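Local coordinates for germination protein (Bacillus megaterium, PDB 6O59) that serves as the A subunit of the spore germinant receptor GerK3, represented here by its N-terminal domain, and probably takes part in sensing germinants that trigger spore germination, at residues 20-26 and 167-173; 46-50 and 158-162; 59-65 and 81-86; 16-21 and 98-102. All blocks are in the same frame, centred on the assembly; numbering follows the deposited sequence.

How the contacts relate
The domain holds two antiparallel five-stranded sheets, each with strand order 1-2-4-5-3. Contacts 1 and 2, centres about 12 Å apart, touch through Asp26, which pairs with Arg161 and bonds to the backbone of Glu48. Contact 4, its centre about 11 Å from that of contact 1, shares Lys20 and Thr21 with it. Contact 3 is more distant, its centre about 24 to 28 Å from the others, on the face of the first sheet opposite the helices of contact 4. Along the chain, contact 3 is nested inside the other three, contact 2 inside contact 1, while contact 4 crosses both. Contacts 1 and 2 thus join the two halves, while 3 and 4 pack helices on the first.

Contact 1: 20-26 and 167-173; sequences KTGNSSD and PDLWLES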
loop_
_atom_site.group_PDB
_atom_site.type_symbol
_atom_site.label_atom_id
_atom_site.label_comp_id
_atom_site.label_asym_id
_atom_site.label_seq_id
_atom_site.Cartn_x
_atom_site.Cartn_y
_atom_site.Cartn_z
ATOM N N LYS A 20 -3.030 10.860 -3.913
ATOM C CA LYS A 20 -2.535 10.162 -5.090
ATOM C C LYS A 20 -2.560 8.649 -4.962
ATOM O O LYS A 20 -2.796 7.965 -5.965
ATOM C CB LYS A 20 -1.131 10.661 -5.432
ATOM C CG LYS A 20 -1.195 12.061 -6.064
ATOM C CD LYS A 20 0.130 12.807 -6.081
ATOM C CE LYS A 20 -0.002 14.164 -6.730
ATOM N NZ LYS A 20 -0.265 14.079 -8.195
ATOM N N THR A 21 -2.348 8.130 -3.743
ATOM C CA THR A 21 -2.337 6.690 -3.446
ATOM C C THR A 21 -3.712 6.192 -2.915
ATOM O O THR A 21 -3.817 5.061 -2.459
ATOM C CB THR A 21 -1.224 6.386 -2.455
ATOM O OG1 THR A 21 -1.502 7.076 -1.227
ATOM C CG2 THR A 21 0.179 6.724 -3.003
ATOM N N GLY A 22 -4.735 7.037 -2.996
ATOM C CA GLY A 22 -6.110 6.743 -2.605
ATOM C C GLY A 22 -6.375 6.428 -1.152
ATOM O O GLY A 22 -7.380 5.770 -0.840
ATOM N N ASN A 23 -5.499 6.943 -0.252
ATOM C CA ASN A 23 -5.518 6.750 1.204
ATOM C C ASN A 23 -5.491 5.236 1.489
ATOM O O ASN A 23 -6.298 4.722 2.277
ATOM C CB ASN A 23 -6.723 7.462 1.846
ATOM C CG ASN A 23 -6.336 8.521 2.846
ATOM O OD1 ASN A 23 -5.914 8.227 3.984
ATOM N ND2 ASN A 23 -6.480 9.782 2.444
ATOM N N SER A 24 -4.590 4.518 0.759
ATOM C CA SER A 24 -4.419 3.063 0.815
ATOM C C SER A 24 -3.967 2.651 2.198
ATOM O O SER A 24 -3.114 3.315 2.793
ATOM C CB SER A 24 -3.445 2.584 -0.256
ATOM O OG SER A 24 -4.107 2.422 -1.498
ATOM N N SER A 25 -4.578 1.580 2.721
ATOM C CA SER A 25 -4.377 1.106 4.087
ATOM C C SER A 25 -2.964 0.602 4.397
ATOM O O SER A 25 -2.613 0.584 5.576
ATOM C CB SER A 25 -5.399 0.033 4.441
ATOM O OG SER A 25 -5.418 -1.051 3.525
ATOM N N ASP A 26 -2.143 0.244 3.381
ATOM C CA ASP A 26 -0.803 -0.294 3.623
ATOM C C ASP A 26 0.298 0.743 3.480
ATOM O O ASP A 26 1.475 0.415 3.639
ATOM C CB ASP A 26 -0.527 -1.490 2.702
ATOM C CG ASP A 26 -0.531 -1.230 1.206
ATOM O OD1 ASP A 26 -1.071 -0.190 0.781
ATOM O OD2 ASP A 26 -0.013 -2.085 0.460
ATOM N N PRO A 167 0.667 3.589 -8.185
ATOM C CA PRO A 167 -0.002 4.244 -7.045
ATOM C C PRO A 167 -1.525 4.265 -7.240
ATOM O O PRO A 167 -2.251 4.605 -6.318
ATOM C CB PRO A 167 0.592 5.659 -7.041
ATOM C CG PRO A 167 1.054 5.892 -8.422
ATOM C CD PRO A 167 1.360 4.574 -9.050
ATOM N N ASP A 168 -2.007 3.887 -8.445
ATOM C CA ASP A 168 -3.432 3.840 -8.784
ATOM C C ASP A 168 -4.102 2.590 -8.194
ATOM O O ASP A 168 -5.337 2.515 -8.164
ATOM C CB ASP A 168 -3.654 3.938 -10.300
ATOM C CG ASP A 168 -3.489 5.337 -10.869
ATOM O OD1 ASP A 168 -3.448 6.303 -10.070
ATOM O OD2 ASP A 168 -3.422 5.469 -12.120
ATOM N N LEU A 169 -3.292 1.637 -7.670
ATOM C CA LEU A 169 -3.821 0.466 -6.976
ATOM C C LEU A 169 -4.253 0.928 -5.588
ATOM O O LEU A 169 -3.418 1.283 -4.745
ATOM C CB LEU A 169 -2.824 -0.701 -6.914
ATOM C CG LEU A 169 -3.288 -1.962 -6.158
ATOM C CD1 LEU A 169 -4.631 -2.477 -6.669
ATOM C CD2 LEU A 169 -2.247 -3.051 -6.260
ATOM N N TRP A 170 -5.573 1.030 -5.410
ATOM C CA TRP A 170 -6.151 1.529 -4.176
ATOM C C TRP A 170 -6.717 0.375 -3.332
ATOM O O TRP A 170 -7.410 -0.503 -3.851
ATOM C CB TRP A 170 -7.205 2.593 -4.488
ATOM C CG TRP A 170 -6.636 3.878 -5.024
ATOM C CD1 TRP A 170 -5.328 4.147 -5.310
ATOM C CD2 TRP A 170 -7.368 5.064 -5.357
ATOM N NE1 TRP A 170 -5.202 5.422 -5.804
ATOM C CE2 TRP A 170 -6.439 6.010 -5.845
ATOM C CE3 TRP A 170 -8.725 5.431 -5.275
ATOM C CZ2 TRP A 170 -6.815 7.304 -6.227
ATOM C CZ3 TRP A 170 -9.100 6.709 -5.673
ATOM C CH2 TRP A 170 -8.153 7.627 -6.147
ATOM N N LEU A 171 -6.306 0.330 -2.028
ATOM C CA LEU A 171 -6.655 -0.677 -1.005
ATOM C C LEU A 171 -7.563 -0.063 0.068
ATOM O O LEU A 171 -7.205 0.962 0.641
ATOM C CB LEU A 171 -5.381 -1.251 -0.351
ATOM C CG LEU A 171 -4.594 -2.371 -1.077
ATOM C CD1 LEU A 171 -4.013 -1.926 -2.406
ATOM C CD2 LEU A 171 -3.436 -2.820 -0.233
ATOM N N GLU A 172 -8.739 -0.678 0.321
ATOM C CA GLU A 172 -9.805 -0.233 1.211
ATOM C C GLU A 172 -10.063 -1.329 2.229
ATOM O O GLU A 172 -10.481 -2.430 1.860
ATOM C CB GLU A 172 -11.067 0.076 0.377
ATOM C CG GLU A 172 -12.081 0.949 1.074
ATOM C CD GLU A 172 -13.411 1.066 0.353
ATOM O OE1 GLU A 172 -13.412 1.189 -0.896
ATOM O OE2 GLU A 172 -14.456 1.037 1.042
ATOM N N SER A 173 -9.744 -1.050 3.491
ATOM C CA SER A 173 -9.953 -1.976 4.597
ATOM C C SER A 173 -11.325 -1.775 5.205
ATOM O O SER A 173 -11.791 -0.642 5.325
ATOM C CB SER A 173 -8.871 -1.812 5.651
ATOM O OG SER A 173 -7.659 -2.328 5.121
#
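This is an edge contact between the two halves of the domain: the loop joining helix 10-20 to strand 27-34 of the first sheet lies along the outermost strand 169-176 of the second. Strand 169-176 gives Trp170 and Glu172 to backbone bonding with strand 182-189, which leaves the backbone of Leu171 directed at the loop. Ser24 uses its hydroxyl both ways, accepting from Leu171 N (3.1 Å to Ser24 OG, nearly straight) and donating to Thr21 O (2.8 Å), so it closes its own loop while meeting the strand. A weak bond from Ser25 N to Leu171 O (3.4 Å) follows, and Ser25 OG and Ser173 OG share a hydrogen bond of 3.0 Å; Ser173 also bonds to Thr185. At the other end, Gly22 CA sits over the face of the Trp170 indole, 3.4 Å from the centroid of its five-membered ring, a CH-pi contact. Gly22 has positive phi, and a CB there would clash with the ring. Leu171 points into the loop, its CD2 3.6 Å from Asp26 OD2, while Asp26 makes a salt bridge with Arg161. The chemistry implies a mixed seam, serine hydroxyls bonding at one end, glycine packing on an indole face at the other and Leu171 buried between, rather than a regular extension of the sheet.

Contact 2: 46-50 and 158-162; sequences YIEGI and AMVRR
The first segment leaves strand 40-47 in a type II beta turn from Ile47 to Ile50, whose Gly49 and Ile50 lie against the helical segment 158-162 (phi/psi near -60/-40) of helix 153-163: a turn at the end of a sheet strand packed on a helix of the other half. Tyr46 is still extended. Ile47 (-90/122, chi1 m, chi2 t) points toward the helix, its CG2 4.0 Å from Arg161 NE. Glu48 takes the first corner at -52/133. Gly49 takes the second at 77/-2, the positive phi expected in a type II turn. Gly49 CA and Ala158 CA, 5.4 Å apart, are the closest pair of CA atoms across the segments. Gly49 O lies 3.7 Å from Ala158 CB and 3.0 Å from NH2 of Arg162 (chi1-chi3 m, t, t), at too poor an angle for a hydrogen bond. Ile50 (-117/25, chi1 p, chi2 t) fits its CG2 among Ala158 O at 3.4 Å, Ala158 CB at 3.9 Å, Arg161 CB at 4.0 Å and Arg162 CG at 3.7 Å, over a face of the Arg162 guanidinium. Arg161 (chi1 and chi2 m) makes a salt bridge with Asp26 and a hydrogen bond to Leu169 O. It also touches Ile27 of strand 27-34 and, like Ile47, Met106 of helix 98-106, while Val160 packs on Val243 and Leu247 of helix 240-248.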
loop_
_atom_site.group_PDB
_atom_site.type_symbol
_atom_site.label_atom_id
_atom_site.label_comp_id
_atom_site.label_asym_id
_atom_site.label_seq_id
_atom_site.Cartn_x
_atom_site.Cartn_y
_atom_site.Cartn_z
ATOM N N TYR A 46 6.466 4.672 3.658
ATOM C CA TYR A 46 6.771 3.389 3.032
ATOM C C TYR A 46 5.528 2.489 2.921
ATOM O O TYR A 46 4.592 2.635 3.708
ATOM C CB TYR A 46 7.895 2.667 3.813
ATOM C CG TYR A 46 7.533 2.260 5.225
ATOM C CD1 TYR A 46 7.653 3.159 6.284
ATOM C CD2 TYR A 46 7.102 0.967 5.509
ATOM C CE1 TYR A 46 7.316 2.788 7.586
ATOM C CE2 TYR A 46 6.749 0.589 6.802
ATOM C CZ TYR A 46 6.865 1.500 7.841
ATOM O OH TYR A 46 6.540 1.111 9.121
ATOM N N ILE A 47 5.545 1.529 1.965
ATOM C CA ILE A 47 4.482 0.522 1.796
ATOM C C ILE A 47 4.851 -0.698 2.657
ATOM O O ILE A 47 5.907 -1.311 2.462
ATOM C CB ILE A 47 4.178 0.109 0.310
ATOM C CG1 ILE A 47 3.760 1.298 -0.563
ATOM C CG2 ILE A 47 3.117 -0.982 0.238
ATOM C CD1 ILE A 47 3.779 0.959 -1.957
ATOM N N GLU A 48 3.951 -1.044 3.582
ATOM C CA GLU A 48 4.017 -2.165 4.499
ATOM C C GLU A 48 4.286 -3.501 3.775
ATOM O O GLU A 48 3.639 -3.819 2.762
ATOM C CB GLU A 48 2.663 -2.256 5.234
ATOM C CG GLU A 48 2.701 -2.201 6.750
ATOM C CD GLU A 48 1.339 -1.988 7.393
ATOM O OE1 GLU A 48 0.320 -2.448 6.823
ATOM O OE2 GLU A 48 1.289 -1.359 8.478
ATOM N N GLY A 49 5.238 -4.255 4.317
ATOM C CA GLY A 49 5.567 -5.606 3.885
ATOM C C GLY A 49 6.374 -5.815 2.629
ATOM O O GLY A 49 6.657 -6.966 2.291
ATOM N N ILE A 50 6.737 -4.739 1.911
ATOM C CA ILE A 50 7.537 -4.881 0.682
ATOM C C ILE A 50 8.885 -4.171 0.884
ATOM O O ILE A 50 9.550 -3.781 -0.082
ATOM C CB ILE A 50 6.787 -4.404 -0.608
ATOM C CG1 ILE A 50 6.389 -2.914 -0.542
ATOM C CG2 ILE A 50 5.593 -5.305 -0.906
ATOM C CD1 ILE A 50 6.328 -2.281 -1.832
ATOM N N ALA A 158 0.942 -7.460 0.241
ATOM C CA ALA A 158 2.346 -7.284 -0.086
ATOM C C ALA A 158 2.704 -8.075 -1.362
ATOM O O ALA A 158 3.417 -7.558 -2.224
ATOM C CB ALA A 158 3.205 -7.718 1.096
ATOM N N MET A 159 2.147 -9.296 -1.514
ATOM C CA MET A 159 2.388 -10.142 -2.681
ATOM C C MET A 159 1.881 -9.476 -3.954
ATOM O O MET A 159 2.611 -9.474 -4.938
ATOM C CB MET A 159 1.765 -11.538 -2.497
ATOM C CG MET A 159 2.483 -12.349 -1.416
ATOM S SD MET A 159 1.818 -13.995 -1.104
ATOM C CE MET A 159 2.771 -14.895 -2.233
ATOM N N VAL A 160 0.683 -8.862 -3.921
ATOM C CA VAL A 160 0.084 -8.161 -5.065
ATOM C C VAL A 160 0.927 -6.904 -5.389
ATOM O O VAL A 160 1.314 -6.705 -6.547
ATOM C CB VAL A 160 -1.412 -7.805 -4.827
ATOM C CG1 VAL A 160 -1.968 -6.998 -5.997
ATOM C CG2 VAL A 160 -2.263 -9.052 -4.571
ATOM N N ARG A 161 1.232 -6.090 -4.353
ATOM C CA ARG A 161 2.053 -4.869 -4.408
ATOM C C ARG A 161 3.429 -5.063 -5.062
ATOM O O ARG A 161 4.050 -4.091 -5.492
ATOM C CB ARG A 161 2.282 -4.322 -2.981
ATOM C CG ARG A 161 1.083 -3.582 -2.405
ATOM C CD ARG A 161 0.774 -2.325 -3.185
ATOM N NE ARG A 161 0.052 -1.364 -2.371
ATOM C CZ ARG A 161 -0.660 -0.364 -2.863
ATOM N NH1 ARG A 161 -0.757 -0.194 -4.174
ATOM N NH2 ARG A 161 -1.309 0.457 -2.050
ATOM N N ARG A 162 3.930 -6.299 -5.054
ATOM C CA ARG A 162 5.224 -6.665 -5.606
ATOM C C ARG A 162 5.130 -6.834 -7.111
ATOM O O ARG A 162 6.120 -6.600 -7.807
ATOM C CB ARG A 162 5.739 -7.938 -4.953
ATOM C CG ARG A 162 6.430 -7.671 -3.644
ATOM C CD ARG A 162 7.212 -8.875 -3.149
ATOM N NE ARG A 162 7.817 -8.672 -1.825
ATOM C CZ ARG A 162 7.311 -9.135 -0.683
ATOM N NH1 ARG A 162 6.155 -9.795 -0.679
ATOM N NH2 ARG A 162 7.953 -8.936 0.465
#

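Contact 3: 59-65 and 81-86; sequences YLLQSLM and LISEDI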
loop_
_atom_site.group_PDB
_atom_site.type_symbol
_atom_site.label_atom_id
_atom_site.label_comp_id
_atom_site.label_asym_id
_atom_site.label_seq_id
_atom_site.Cartn_x
_atom_site.Cartn_y
_atom_site.Cartn_z
ATOM N N TYR A 59 17.220 4.264 13.207
ATOM C CA TYR A 59 18.128 5.401 13.113
ATOM C C TYR A 59 17.342 6.713 13.232
ATOM O O TYR A 59 17.633 7.527 14.109
ATOM C CB TYR A 59 18.934 5.348 11.795
ATOM C CG TYR A 59 19.636 6.650 11.456
ATOM C CD1 TYR A 59 19.030 7.603 10.637
ATOM C CD2 TYR A 59 20.904 6.935 11.959
ATOM C CE1 TYR A 59 19.645 8.823 10.369
ATOM C CE2 TYR A 59 21.543 8.141 11.670
ATOM C CZ TYR A 59 20.911 9.083 10.872
ATOM O OH TYR A 59 21.537 10.272 10.575
ATOM N N LEU A 60 16.324 6.877 12.367
ATOM C CA LEU A 60 15.506 8.070 12.266
ATOM C C LEU A 60 14.648 8.327 13.489
ATOM O O LEU A 60 14.755 9.409 14.073
ATOM C CB LEU A 60 14.619 7.980 11.019
ATOM C CG LEU A 60 15.352 8.104 9.673
ATOM C CD1 LEU A 60 14.418 7.796 8.514
ATOM C CD2 LEU A 60 16.022 9.491 9.505
ATOM N N LEU A 61 13.819 7.346 13.887
ATOM C CA LEU A 61 12.864 7.474 14.982
ATOM C C LEU A 61 13.492 7.396 16.377
ATOM O O LEU A 61 12.832 7.783 17.342
ATOM C CB LEU A 61 11.732 6.451 14.842
ATOM C CG LEU A 61 10.976 6.457 13.510
ATOM C CD1 LEU A 61 9.963 5.347 13.456
ATOM C CD2 LEU A 61 10.310 7.777 13.245
ATOM N N GLN A 62 14.744 6.941 16.504
ATOM C CA GLN A 62 15.398 6.948 17.822
ATOM C C GLN A 62 16.462 8.034 17.849
ATOM O O GLN A 62 17.070 8.245 18.894
ATOM C CB GLN A 62 16.018 5.591 18.194
ATOM C CG GLN A 62 15.032 4.454 18.399
ATOM C CD GLN A 62 15.671 3.087 18.316
ATOM O OE1 GLN A 62 15.057 2.138 17.821
ATOM N NE2 GLN A 62 16.905 2.938 18.808
ATOM N N SER A 63 16.662 8.738 16.694
ATOM C CA SER A 63 17.650 9.802 16.424
ATOM C C SER A 63 19.049 9.294 16.811
ATOM O O SER A 63 19.611 9.697 17.835
ATOM C CB SER A 63 17.281 11.104 17.131
ATOM O OG SER A 63 17.998 12.193 16.576
ATOM N N LEU A 64 19.574 8.351 16.003
ATOM C CA LEU A 64 20.833 7.648 16.262
ATOM C C LEU A 64 22.074 8.318 15.627
ATOM O O LEU A 64 23.175 7.755 15.694
ATOM C CB LEU A 64 20.696 6.182 15.795
ATOM C CG LEU A 64 20.465 5.077 16.868
ATOM C CD1 LEU A 64 19.536 5.520 17.996
ATOM C CD2 LEU A 64 19.935 3.805 16.239
ATOM N N MET A 65 21.914 9.555 15.112
ATOM C CA MET A 65 22.986 10.347 14.505
ATOM C C MET A 65 23.964 10.931 15.572
ATOM O O MET A 65 25.138 10.562 15.567
ATOM C CB MET A 65 22.367 11.475 13.651
ATOM C CG MET A 65 23.384 12.333 12.917
ATOM S SD MET A 65 22.680 13.908 12.373
ATOM C CE MET A 65 22.502 13.589 10.672
ATOM N N LEU A 81 22.755 15.978 5.231
ATOM C CA LEU A 81 23.501 15.564 6.423
ATOM C C LEU A 81 23.051 14.181 6.898
ATOM O O LEU A 81 23.891 13.365 7.287
ATOM C CB LEU A 81 23.317 16.595 7.552
ATOM C CG LEU A 81 24.506 17.487 7.923
ATOM C CD1 LEU A 81 25.558 16.743 8.745
ATOM C CD2 LEU A 81 25.081 18.215 6.718
ATOM N N ILE A 82 21.724 13.921 6.851
ATOM C CA ILE A 82 21.120 12.655 7.259
ATOM C C ILE A 82 21.490 11.578 6.250
ATOM O O ILE A 82 21.802 10.454 6.660
ATOM C CB ILE A 82 19.576 12.797 7.447
ATOM C CG1 ILE A 82 19.250 13.482 8.811
ATOM C CG2 ILE A 82 18.848 11.448 7.312
ATOM C CD1 ILE A 82 17.765 13.950 9.049
ATOM N N SER A 83 21.484 11.928 4.938
ATOM C CA SER A 83 21.798 11.001 3.845
ATOM C C SER A 83 23.189 10.371 4.007
ATOM O O SER A 83 23.332 9.199 3.695
ATOM C CB SER A 83 21.660 11.670 2.477
ATOM O OG SER A 83 22.768 12.468 2.094
ATOM N N GLU A 84 24.170 11.111 4.569
ATOM C CA GLU A 84 25.544 10.644 4.802
ATOM C C GLU A 84 25.608 9.395 5.681
ATOM O O GLU A 84 26.559 8.621 5.554
ATOM C CB GLU A 84 26.394 11.745 5.433
ATOM C CG GLU A 84 26.849 12.809 4.449
ATOM C CD GLU A 84 27.679 13.931 5.036
ATOM O OE1 GLU A 84 27.944 13.913 6.262
ATOM O OE2 GLU A 84 28.062 14.838 4.261
ATOM N N ASP A 85 24.600 9.203 6.562
ATOM C CA ASP A 85 24.461 8.035 7.437
ATOM C C ASP A 85 23.617 6.963 6.783
ATOM O O ASP A 85 23.953 5.790 6.898
ATOM C CB ASP A 85 23.843 8.411 8.797
ATOM C CG ASP A 85 24.796 9.117 9.737
ATOM O OD1 ASP A 85 26.027 9.043 9.506
ATOM O OD2 ASP A 85 24.316 9.738 10.707
ATOM N N ILE A 86 22.536 7.363 6.090
ATOM C CA ILE A 86 21.601 6.445 5.435
ATOM C C ILE A 86 22.276 5.667 4.264
ATOM O O ILE A 86 21.911 4.506 4.030
ATOM C CB ILE A 86 20.290 7.189 5.012
ATOM C CG1 ILE A 86 19.524 7.653 6.299
ATOM C CG2 ILE A 86 19.396 6.312 4.116
ATOM C CD1 ILE A 86 18.014 7.976 6.184
#
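Leu81 enters from helix 78-86 at the margin of the contact: Met65 CE reaches its O at 3.7 Å and its CB at 4.4 Å. Ile82, one residue on, is the more central apolar partner. Its CG1 meets Met65 CE at 3.7 Å, while its CG2 lies 4.1 Å from Leu60 CD2 and 4.1 Å from Tyr59 CE1, at the edge of the tyrosine ring. Helix 54-62 ends in a Schellman motif (Leu64 N to Tyr59 O, 2.8 Å; a weaker Ser63 N to Leu60 O, 3.3 Å), with Ser63 at positive phi, after which the chain brings Met65 against the neighbouring helix. The two helices form a pair on one face of the first antiparallel sheet, where Leu60 and Ile82 both rest on Leu112. Asp85, facing the first segment, accepts a hydrogen bond from Tyr59 OH, 2.8 Å to Asp85 OD2, a polar link beside the apolar contacts; Met65 CG is 3.5 Å from that same OD2. Ile86 closes the segment, its CG1 4.2 Å from Tyr59 CE1 and its CD1 4.2 Å from Leu60 CD2, with Val92 of strand 91-95 beneath it.

Contact 4: 16-21 and 98-102; sequences LIKEKT and WNDLL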
loop_
_atom_site.group_PDB
_atom_site.type_symbol
_atom_site.label_atom_id
_atom_site.label_comp_id
_atom_site.label_asym_id
_atom_site.label_seq_id
_atom_site.Cartn_x
_atom_site.Cartn_y
_atom_site.Cartn_z
ATOM N N LEU A 16 -0.970 15.195 -0.328
ATOM C CA LEU A 16 -0.901 14.841 -1.746
ATOM C C LEU A 16 -0.583 13.360 -1.957
ATOM O O LEU A 16 -1.134 12.780 -2.890
ATOM C CB LEU A 16 0.097 15.734 -2.504
ATOM C CG LEU A 16 -0.437 17.143 -2.909
ATOM C CD1 LEU A 16 0.683 18.070 -3.253
ATOM C CD2 LEU A 16 -1.404 17.079 -4.082
ATOM N N ILE A 17 0.269 12.735 -1.104
ATOM C CA ILE A 17 0.558 11.296 -1.209
ATOM C C ILE A 17 -0.746 10.524 -0.942
ATOM O O ILE A 17 -1.176 9.730 -1.778
ATOM C CB ILE A 17 1.699 10.843 -0.252
ATOM C CG1 ILE A 17 3.058 11.428 -0.684
ATOM C CG2 ILE A 17 1.755 9.297 -0.135
ATOM C CD1 ILE A 17 4.089 11.428 0.420
ATOM N N LYS A 18 -1.397 10.822 0.193
ATOM C CA LYS A 18 -2.670 10.230 0.602
ATOM C C LYS A 18 -3.707 10.331 -0.541
ATOM O O LYS A 18 -4.412 9.364 -0.837
ATOM C CB LYS A 18 -3.193 10.913 1.880
ATOM C CG LYS A 18 -2.309 10.709 3.112
ATOM C CD LYS A 18 -3.003 11.169 4.391
ATOM C CE LYS A 18 -2.037 11.660 5.448
ATOM N NZ LYS A 18 -1.651 13.087 5.240
ATOM N N GLU A 19 -3.742 11.494 -1.199
ATOM C CA GLU A 19 -4.608 11.836 -2.314
ATOM C C GLU A 19 -4.316 10.927 -3.524
ATOM O O GLU A 19 -5.225 10.277 -4.058
ATOM C CB GLU A 19 -4.334 13.303 -2.667
ATOM C CG GLU A 19 -5.468 14.093 -3.280
ATOM C CD GLU A 19 -5.015 15.474 -3.720
ATOM O OE1 GLU A 19 -4.849 16.359 -2.846
ATOM O OE2 GLU A 19 -4.804 15.665 -4.941
ATOM N N LYS A 20 -3.030 10.860 -3.913
ATOM C CA LYS A 20 -2.535 10.162 -5.090
ATOM C C LYS A 20 -2.560 8.649 -4.962
ATOM O O LYS A 20 -2.796 7.965 -5.965
ATOM C CB LYS A 20 -1.131 10.661 -5.432
ATOM C CG LYS A 20 -1.195 12.061 -6.064
ATOM C CD LYS A 20 0.130 12.807 -6.081
ATOM C CE LYS A 20 -0.002 14.164 -6.730
ATOM N NZ LYS A 20 -0.265 14.079 -8.195
ATOM N N THR A 21 -2.348 8.130 -3.743
ATOM C CA THR A 21 -2.337 6.690 -3.446
ATOM C C THR A 21 -3.712 6.192 -2.915
ATOM O O THR A 21 -3.817 5.061 -2.459
ATOM C CB THR A 21 -1.224 6.386 -2.455
ATOM O OG1 THR A 21 -1.502 7.076 -1.227
ATOM C CG2 THR A 21 0.179 6.724 -3.003
ATOM N N TRP A 98 6.695 14.342 -8.604
ATOM C CA TRP A 98 5.752 13.307 -8.148
ATOM C C TRP A 98 5.939 11.937 -8.810
ATOM O O TRP A 98 5.847 10.928 -8.100
ATOM C CB TRP A 98 4.295 13.771 -8.287
ATOM C CG TRP A 98 3.981 14.816 -7.263
ATOM C CD1 TRP A 98 3.925 16.162 -7.468
ATOM C CD2 TRP A 98 3.936 14.625 -5.840
ATOM N NE1 TRP A 98 3.759 16.817 -6.271
ATOM C CE2 TRP A 98 3.764 15.898 -5.253
ATOM C CE3 TRP A 98 3.983 13.493 -5.003
ATOM C CZ2 TRP A 98 3.640 16.075 -3.873
ATOM C CZ3 TRP A 98 3.864 13.668 -3.636
ATOM C CH2 TRP A 98 3.694 14.946 -3.083
ATOM N N ASN A 99 6.219 11.892 -10.132
ATOM C CA ASN A 99 6.391 10.644 -10.869
ATOM C C ASN A 99 7.492 9.777 -10.245
ATOM O O ASN A 99 7.235 8.609 -9.909
ATOM C CB ASN A 99 6.684 10.916 -12.337
ATOM C CG ASN A 99 5.901 10.035 -13.272
ATOM O OD1 ASN A 99 6.187 8.832 -13.424
ATOM N ND2 ASN A 99 4.889 10.619 -13.915
ATOM N N ASP A 100 8.696 10.377 -10.044
ATOM C CA ASP A 100 9.876 9.734 -9.460
ATOM C C ASP A 100 9.637 9.299 -8.020
ATOM O O ASP A 100 10.034 8.192 -7.636
ATOM C CB ASP A 100 11.082 10.678 -9.532
ATOM C CG ASP A 100 11.665 10.863 -10.915
ATOM O OD1 ASP A 100 11.249 10.126 -11.844
ATOM O OD2 ASP A 100 12.548 11.739 -11.071
ATOM N N LEU A 101 8.988 10.170 -7.230
ATOM C CA LEU A 101 8.648 9.897 -5.834
ATOM C C LEU A 101 7.739 8.679 -5.754
ATOM O O LEU A 101 8.065 7.709 -5.066
ATOM C CB LEU A 101 7.964 11.129 -5.186
ATOM C CG LEU A 101 7.570 11.015 -3.710
ATOM C CD1 LEU A 101 7.841 12.300 -2.990
ATOM C CD2 LEU A 101 6.106 10.662 -3.547
ATOM N N LEU A 102 6.607 8.736 -6.471
ATOM C CA LEU A 102 5.596 7.694 -6.432
ATOM C C LEU A 102 6.114 6.350 -6.927
ATOM O O LEU A 102 5.841 5.345 -6.275
ATOM C CB LEU A 102 4.332 8.113 -7.190
ATOM C CG LEU A 102 3.464 9.159 -6.484
ATOM C CD1 LEU A 102 2.357 9.655 -7.394
ATOM C CD2 LEU A 102 2.914 8.645 -5.158
#
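Lys20 stretches its side chain over the indole of Trp98, placing CE 4.2 Å from the centroid of the five-membered ring and 16° off its normal, a CH-pi contact. The ammonium follows: Lys20 NZ is 4.8 Å from the same centroid and 24° off the normal, a cation-pi interaction over the ring face. Chi2 and chi3 of the lysine are both t, so the chain is extended as far as CE before chi4 turns. Ile17 CG1 approaches the indole edge, 3.8 Å from Trp98 CZ3, and also lies 4.3 Å from Leu101 CD2, while Leu16 CD1 comes to 3.6 Å from Trp98 CZ2. One turn along the second helix, Leu102 fills in beside the tryptophan, its CD1 4.1 Å from Lys20 CD and its CD2 4.0 Å from Thr21 CG2. Thr21 is the first residue past the helical conformation, and its OG1 bonds back to Ile17 O (2.7 Å). The segment axes cross at -76° and come no nearer than 12.2 Å, a wide spacing bridged by the large indole and the long lysine; no hydrogen bond joins the segments. Ile17 reaches Ile113 and Leu101 reaches Leu111, both on strand 110-114, so the two helices cover one face of the first sheet, opposite helices 54-62 and 78-86, as one helical layer of an alpha/beta sandwich.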